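Local coordinates for protection of telomeres protein 1 (Schizosaccharomyces pombe, PDB 4HJA), which binds single-stranded telomeric DNA, protects the 3' overhang of the telomere and regulates telomerase and telomere length, at residues R80-E85 and I120-S125. The protein carries 1 engineered substitution. Sequence-based numbering, arbitrary orientation.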
ATOM      1  N   ARG A  80      -7.434 -10.924   3.892  1.00 17.09           N
ATOM      2  CA  ARG A  80      -8.667 -10.641   3.144  1.00 17.06           C
ATOM      3  C   ARG A  80      -9.893 -10.378   4.018  1.00 18.86           C
ATOM      4  O   ARG A  80     -10.779  -9.616   3.624  1.00 18.83           O
ATOM      5  CB  ARG A  80      -8.962 -11.703   2.090  1.00 15.80           C
ATOM      6  CG  ARG A  80      -9.269 -13.066   2.667  1.00 20.87           C
ATOM      7  CD  ARG A  80      -9.310 -14.135   1.571  1.00 20.40           C
ATOM      8  NE  ARG A  80     -10.492 -14.028   0.711  1.00 19.79           N
ATOM      9  CZ  ARG A  80     -10.469 -13.631  -0.563  1.00 23.93           C
ATOM     10  NH1 ARG A  80      -9.321 -13.283  -1.139  1.00 17.36           N
ATOM     11  NH2 ARG A  80     -11.597 -13.599  -1.274  1.00 17.75           N
ATOM     12  N   ASN A  81      -9.946 -10.983   5.199  1.00 15.90           N
ATOM     13  CA  ASN A  81     -11.058 -10.709   6.117  1.00 18.98           C
ATOM     14  C   ASN A  81     -10.604  -9.960   7.365  1.00 19.54           C
ATOM     15  O   ASN A  81     -11.237 -10.029   8.429  1.00 21.52           O
ATOM     16  CB  ASN A  81     -11.790 -12.005   6.503  1.00 18.34           C
ATOM     17  CG  ASN A  81     -12.256 -12.804   5.288  1.00 19.69           C
ATOM     18  OD1 ASN A  81     -11.681 -13.839   4.957  1.00 19.49           O
ATOM     19  ND2 ASN A  81     -13.308 -12.323   4.620  1.00 19.92           N
ATOM     20  N   TYR A  82      -9.521  -9.209   7.228  1.00 18.80           N
ATOM     21  CA  TYR A  82      -8.879  -8.600   8.388  1.00 18.01           C
ATOM     22  C   TYR A  82      -8.474  -7.133   8.162  1.00 20.80           C
ATOM     23  O   TYR A  82      -8.821  -6.246   8.953  1.00 17.94           O
ATOM     24  CB  TYR A  82      -7.660  -9.456   8.764  1.00 18.12           C
ATOM     25  CG  TYR A  82      -6.855  -8.969   9.944  1.00 22.96           C
ATOM     26  CD1 TYR A  82      -7.439  -8.793  11.195  1.00 20.10           C
ATOM     27  CD2 TYR A  82      -5.496  -8.710   9.810  1.00 23.70           C
ATOM     28  CE1 TYR A  82      -6.689  -8.354  12.277  1.00 21.36           C
ATOM     29  CE2 TYR A  82      -4.741  -8.273  10.876  1.00 22.39           C
ATOM     30  CZ  TYR A  82      -5.342  -8.094  12.107  1.00 24.99           C
ATOM     31  OH  TYR A  82      -4.577  -7.663  13.164  1.00 26.59           O
ATOM     32  N   ILE A  83      -7.719  -6.880   7.097  1.00 18.30           N
ATOM     33  CA  ILE A  83      -7.289  -5.519   6.791  1.00 21.76           C
ATOM     34  C   ILE A  83      -8.455  -4.843   6.090  1.00 23.36           C
ATOM     35  O   ILE A  83      -8.956  -5.359   5.076  1.00 23.12           O
ATOM     36  CB  ILE A  83      -6.049  -5.472   5.841  1.00 21.34           C
ATOM     37  CG1 ILE A  83      -4.866  -6.286   6.389  1.00 14.82           C
ATOM     38  CG2 ILE A  83      -5.663  -4.009   5.535  1.00 19.72           C
ATOM     39  CD1 ILE A  83      -4.251  -5.751   7.674  1.00 19.69           C
ATOM     40  N   LYS A  84      -8.888  -3.705   6.628  1.00 20.62           N
ATOM     41  CA  LYS A  84     -10.055  -2.988   6.123  1.00 20.41           C
ATOM     42  C   LYS A  84      -9.648  -1.591   5.688  1.00 21.43           C
ATOM     43  O   LYS A  84      -8.657  -1.054   6.188  1.00 19.09           O
ATOM     44  CB  LYS A  84     -11.107  -2.860   7.223  1.00 26.06           C
ATOM     45  CG  LYS A  84     -11.426  -4.167   7.965  1.00 27.36           C
ATOM     46  CD  LYS A  84     -12.304  -5.070   7.131  1.00 35.42           C
ATOM     47  CE  LYS A  84     -12.818  -6.265   7.930  1.00 34.37           C
ATOM     48  NZ  LYS A  84     -13.491  -7.229   7.016  1.00 40.57           N
ATOM     49  N   GLU A  85     -10.418  -1.003   4.770  1.00 17.88           N
ATOM     50  CA  GLU A  85     -10.203   0.381   4.346  1.00 19.55           C
ATOM     51  C   GLU A  85     -10.149   1.292   5.577  1.00 23.25           C
ATOM     52  O   GLU A  85     -10.956   1.155   6.502  1.00 20.65           O
ATOM     53  CB  GLU A  85     -11.312   0.828   3.382  1.00 19.48           C
ATOM     54  CG  GLU A  85     -11.437  -0.082   2.160  1.00 18.06           C
ATOM     55  CD  GLU A  85     -12.411   0.415   1.100  1.00 21.49           C
ATOM     56  OE1 GLU A  85     -13.264   1.287   1.384  1.00 20.14           O
ATOM     57  OE2 GLU A  85     -12.331  -0.095  -0.033  1.00 20.40           O
ATOM     58  N   ILE A 120       2.885  -8.099   6.850  1.00 22.70           N
ATOM     59  CA  ILE A 120       2.021  -6.937   6.948  1.00 23.47           C
ATOM     60  C   ILE A 120       1.144  -7.082   8.182  1.00 24.03           C
ATOM     61  O   ILE A 120       0.451  -8.085   8.360  1.00 28.02           O
ATOM     62  CB  ILE A 120       1.173  -6.754   5.686  1.00 23.15           C
ATOM     63  CG1 ILE A 120      -0.132  -6.019   6.009  1.00 24.81           C
ATOM     64  CG2 ILE A 120       0.896  -8.096   5.029  1.00 28.51           C
ATOM     65  CD1 ILE A 120      -0.908  -5.629   4.760  1.00 22.17           C
ATOM     66  N   GLU A 121       1.201  -6.101   9.069  1.00 24.44           N
ATOM     67  CA  GLU A 121       0.316  -6.125  10.222  1.00 27.30           C
ATOM     68  C   GLU A 121      -0.371  -4.769  10.351  1.00 24.05           C
ATOM     69  O   GLU A 121       0.139  -3.764   9.845  1.00 25.23           O
ATOM     70  CB  GLU A 121       1.081  -6.516  11.505  1.00 26.66           C
ATOM     71  CG  GLU A 121       1.618  -7.982  11.548  1.00 29.45           C
ATOM     72  CD  GLU A 121       0.521  -9.050  11.738  1.00 37.58           C
ATOM     73  OE1 GLU A 121      -0.678  -8.730  11.543  1.00 28.68           O
ATOM     74  OE2 GLU A 121       0.857 -10.218  12.092  1.00 34.70           O
ATOM     75  N   LYS A 122      -1.543  -4.751  10.981  1.00 21.25           N
ATOM     76  CA  LYS A 122      -2.207  -3.503  11.313  1.00 25.38           C
ATOM     77  C   LYS A 122      -1.376  -2.803  12.358  1.00 25.19           C
ATOM     78  O   LYS A 122      -0.732  -3.445  13.181  1.00 28.74           O
ATOM     79  CB  LYS A 122      -3.581  -3.727  11.945  1.00 25.02           C
ATOM     80  CG  LYS A 122      -4.600  -4.392  11.103  1.00 26.20           C
ATOM     81  CD  LYS A 122      -5.975  -4.226  11.759  1.00 25.11           C
ATOM     82  CE  LYS A 122      -6.966  -5.209  11.149  1.00 24.63           C
ATOM     83  NZ  LYS A 122      -8.402  -4.828  11.347  1.00 28.64           N
ATOM     84  N   VAL A 123      -1.408  -1.482  12.337  1.00 26.47           N
ATOM     85  CA  VAL A 123      -0.777  -0.696  13.383  1.00 30.78           C
ATOM     86  C   VAL A 123      -1.896   0.035  14.093  1.00 31.41           C
ATOM     87  O   VAL A 123      -2.836   0.492  13.445  1.00 30.92           O
ATOM     88  CB  VAL A 123       0.212   0.294  12.776  1.00 28.10           C
ATOM     89  CG1 VAL A 123       0.786   1.210  13.837  1.00 25.87           C
ATOM     90  CG2 VAL A 123       1.309  -0.477  12.062  1.00 24.21           C
ATOM     91  N   ASP A 124      -1.836   0.119  15.418  1.00 38.67           N
ATOM     92  CA  ASP A 124      -2.922   0.774  16.135  1.00 37.90           C
ATOM     93  C   ASP A 124      -2.967   2.228  15.728  1.00 37.25           C
ATOM     94  O   ASP A 124      -1.944   2.916  15.722  1.00 37.70           O
ATOM     95  CB  ASP A 124      -2.798   0.646  17.653  1.00 45.45           C
ATOM     96  CG  ASP A 124      -3.865   1.449  18.388  1.00 47.85           C
ATOM     97  OD1 ASP A 124      -5.042   1.024  18.384  1.00 53.67           O
ATOM     98  OD2 ASP A 124      -3.532   2.512  18.953  1.00 49.11           O
ATOM     99  N   SER A 125      -4.170   2.678  15.389  1.00 41.12           N
ATOM    100  CA  SER A 125      -4.407   4.017  14.877  1.00 38.79           C
ATOM    101  C   SER A 125      -3.694   5.113  15.662  1.00 42.05           C
ATOM    102  O   SER A 125      -3.514   6.209  15.150  1.00 39.95           O
ATOM    103  CB  SER A 125      -5.908   4.296  14.837  1.00 42.27           C
ATOM    104  OG  SER A 125      -6.504   4.038  16.101  1.00 47.99           O
TER
HETATM  105  O   HOH W   1      -1.907  -7.028  12.724  1.00 23.88           O
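The ammonium of K122 donates to the carbonyl of Y82, with NZ 2.8 Å from Y82 O and 30° out of the carbonyl plane. This bond ties strand 119-123, which follows the five strands of the OB barrel of this ssDNA-binding domain and pairs antiparallel with 88-98, to the loop between helix 73-79 and strand 88-98. With its outer torsions all near 180°, the K122 side chain runs across one face of the Y82 ring. Its CE lies 3.4 Å from the centroid of that ring in a CH-pi contact, and NZ, 4.4 Å from the same centroid, adds a cation-pi interaction. The ring is placed there by a chi1 of 179°, which sets CG of Y82 trans to the main-chain nitrogen. Further back along the lysine chain, CD1 of I83 lies 3.7 Å from CG of K122, while CG1 of I83 lies 4.3 Å from CD1 of I120; both isoleucines are buried, I83 against V23 and V89 and I120 against L35 and M91. Replacing Y82 by an alanine would probably strip the lysine methylenes of their aromatic cover and leave the bridging water without one of its partners. That water lies in the ring plane, 2.8 Å from Y82 OH, and accepts from K122 N at 2.9 Å.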